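Local coordinates for rieske iron-sulfur protein soxF (Sulfolobus acidocaldarius, PDB 1JM1) that carries a Rieske-type [2Fe-2S] cluster in its soluble domain and probably passes electrons in the archaeal respiratory chain, at residues 63-68 against 72-77. Sequence-based numbering, arbitrary orientation.
Sequences PYYGKY and LGQIQT
The ring of Y65 lies with one edge against the backbone carbonyls of Q74 and I75. CE1 sits 3.3 Å from Q74 O and CD1 3.5 Å from I75 O, both oxygens near the ring plane, so the weakly positive C-H edge of the aromatic meets carbonyl oxygens. With CG anti to the backbone N (chi1 175°), the ring is carried out alongside the other segment, where it runs beside Q76 in the same direction. There Q76 offers its aliphatic part, CG approaching CE1 obliquely at 3.6 Å, while the amide plane is turned 45° from the ring. Tyrosine suits this exposed place: its ring edge can pack on carbonyl oxygens while its hydroxyl reaches a water shared with Q74, whose NE2 donates to it at 3.1 Å.

Beside the ring, the backbones are joined by a nearly straight hydrogen bond, G66 N to G73 O (2.8 Å, 175°). The same oxygen receives a CA-H contact from Y65. G66 has the positive phi that glycine adopts easily, and glycine suits G73 because, having no side chain, it lets its CA come within 3.3 Å of Y68 O in a straight CA-H...O contact. The ring of Y64 leads away from the contact, its hydroxyl hydrogen-bonded to P147 O and R146 NH1, and the side-chain amide of N62 links the segments, its OD1 hydrogen-bonded to Y64 N and its ND2 to I75 O. The arrangement is a type II beta turn, Y64 to K67, closed by K67 N to Y64 O with glycine at its third position; it folds against the later part of the same loop between strands 59-61 and 77-79 of this Rieske protein.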
loop_
_atom_site.group_PDB
_atom_site.type_symbol
_atom_site.label_atom_id
_atom_site.label_comp_id
_atom_site.label_asym_id
_atom_site.label_seq_id
_atom_site.Cartn_x
_atom_site.Cartn_y
_atom_site.Cartn_z
ATOM N N PRO A 63 10.170 -3.308 -7.060
ATOM C CA PRO A 63 11.026 -2.480 -7.933
ATOM C C PRO A 63 12.216 -1.873 -7.225
ATOM O O PRO A 63 13.118 -1.356 -7.889
ATOM C CB PRO A 63 10.059 -1.391 -8.429
ATOM C CG PRO A 63 9.078 -1.277 -7.352
ATOM C CD PRO A 63 8.847 -2.683 -6.807
ATOM N N TYR A 64 12.241 -1.907 -5.895
ATOM C CA TYR A 64 13.334 -1.361 -5.095
ATOM C C TYR A 64 14.408 -2.412 -4.756
ATOM O O TYR A 64 15.323 -2.072 -4.005
ATOM C CB TYR A 64 12.793 -0.702 -3.853
ATOM C CG TYR A 64 12.050 0.569 -4.058
ATOM C CD1 TYR A 64 10.657 0.627 -4.051
ATOM C CD2 TYR A 64 12.726 1.765 -4.195
ATOM C CE1 TYR A 64 9.997 1.837 -4.200
ATOM C CE2 TYR A 64 12.078 2.976 -4.289
ATOM C CZ TYR A 64 10.696 3.016 -4.291
ATOM O OH TYR A 64 10.103 4.246 -4.342
ATOM N N TYR A 65 14.349 -3.609 -5.340
ATOM C CA TYR A 65 15.409 -4.605 -5.055
ATOM C C TYR A 65 16.774 -3.988 -5.292
ATOM O O TYR A 65 17.031 -3.374 -6.336
ATOM C CB TYR A 65 15.189 -5.799 -5.979
ATOM C CG TYR A 65 16.305 -6.829 -5.848
ATOM C CD1 TYR A 65 16.303 -7.750 -4.866
ATOM C CD2 TYR A 65 17.407 -6.849 -6.675
ATOM C CE1 TYR A 65 17.310 -8.706 -4.731
ATOM C CE2 TYR A 65 18.399 -7.811 -6.569
ATOM C CZ TYR A 65 18.311 -8.738 -5.590
ATOM O OH TYR A 65 19.338 -9.694 -5.510
ATOM N N GLY A 66 17.658 -4.162 -4.320
ATOM C CA GLY A 66 19.010 -3.673 -4.395
ATOM C C GLY A 66 19.187 -2.187 -4.194
ATOM O O GLY A 66 20.298 -1.676 -4.236
ATOM N N LYS A 67 18.089 -1.424 -3.942
ATOM C CA LYS A 67 18.202 0.005 -3.730
ATOM C C LYS A 67 18.458 0.379 -2.295
ATOM O O LYS A 67 18.841 1.520 -2.003
ATOM C CB LYS A 67 16.965 0.729 -4.256
ATOM C CG LYS A 67 16.733 0.527 -5.776
ATOM C CD LYS A 67 17.869 1.133 -6.620
ATOM C CE LYS A 67 17.248 1.614 -7.944
ATOM N N TYR A 68 18.188 -0.539 -1.366
ATOM C CA TYR A 68 18.368 -0.345 0.049
ATOM C C TYR A 68 19.093 -1.559 0.620
ATOM O O TYR A 68 19.138 -2.616 -0.017
ATOM C CB TYR A 68 17.006 -0.175 0.791
ATOM C CG TYR A 68 16.258 1.029 0.185
ATOM C CD1 TYR A 68 15.159 0.842 -0.616
ATOM C CD2 TYR A 68 16.717 2.294 0.365
ATOM C CE1 TYR A 68 14.496 1.915 -1.209
ATOM C CE2 TYR A 68 16.113 3.385 -0.235
ATOM C CZ TYR A 68 15.014 3.185 -1.033
ATOM O OH TYR A 68 14.378 4.211 -1.666
ATOM N N LEU A 72 15.541 -5.983 3.693
ATOM C CA LEU A 72 14.390 -5.421 2.966
ATOM C C LEU A 72 14.737 -5.128 1.514
ATOM O O LEU A 72 13.878 -5.269 0.647
ATOM C CB LEU A 72 13.830 -4.193 3.689
ATOM C CG LEU A 72 13.190 -4.479 5.006
ATOM C CD1 LEU A 72 12.829 -3.201 5.740
ATOM C CD2 LEU A 72 11.881 -5.297 4.794
ATOM N N GLY A 73 15.970 -4.723 1.251
ATOM C CA GLY A 73 16.409 -4.478 -0.100
ATOM C C GLY A 73 16.645 -5.730 -0.923
ATOM O O GLY A 73 16.831 -5.644 -2.137
ATOM N N GLN A 74 16.667 -6.895 -0.284
ATOM C CA GLN A 74 16.905 -8.150 -0.981
ATOM C C GLN A 74 15.621 -8.827 -1.402
ATOM O O GLN A 74 15.640 -9.846 -2.094
ATOM C CB GLN A 74 17.767 -9.063 -0.118
ATOM C CG GLN A 74 18.285 -10.264 -0.875
ATOM C CD GLN A 74 19.383 -10.997 -0.141
ATOM O OE1 GLN A 74 19.479 -10.847 1.112
ATOM N NE2 GLN A 74 20.153 -11.807 -0.849
ATOM N N ILE A 75 14.472 -8.305 -1.007
ATOM C CA ILE A 75 13.183 -8.896 -1.411
ATOM C C ILE A 75 13.046 -8.670 -2.925
ATOM O O ILE A 75 13.119 -7.552 -3.421
ATOM C CB ILE A 75 12.033 -8.246 -0.639
ATOM C CG1 ILE A 75 12.143 -8.589 0.848
ATOM C CG2 ILE A 75 10.704 -8.665 -1.216
ATOM C CD1 ILE A 75 11.169 -7.792 1.721
ATOM N N GLN A 76 12.864 -9.789 -3.674
ATOM C CA GLN A 76 12.720 -9.673 -5.118
ATOM C C GLN A 76 11.299 -9.468 -5.561
ATOM O O GLN A 76 11.056 -8.771 -6.577
ATOM C CB GLN A 76 13.277 -10.943 -5.827
ATOM C CG GLN A 76 14.766 -11.032 -5.667
ATOM C CD GLN A 76 15.269 -12.329 -6.287
ATOM O OE1 GLN A 76 15.336 -12.411 -7.525
ATOM N NE2 GLN A 76 15.584 -13.251 -5.444
ATOM N N THR A 77 10.353 -10.088 -4.883
ATOM C CA THR A 77 8.946 -10.044 -5.210
ATOM C C THR A 77 8.158 -10.002 -3.932
ATOM O O THR A 77 8.634 -10.381 -2.867
ATOM C CB THR A 77 8.469 -11.212 -6.047
ATOM O OG1 THR A 77 8.445 -12.369 -5.174
ATOM C CG2 THR A 77 9.353 -11.476 -7.288
HETATM O O HOH W 1 18.965 -11.869 -3.727
#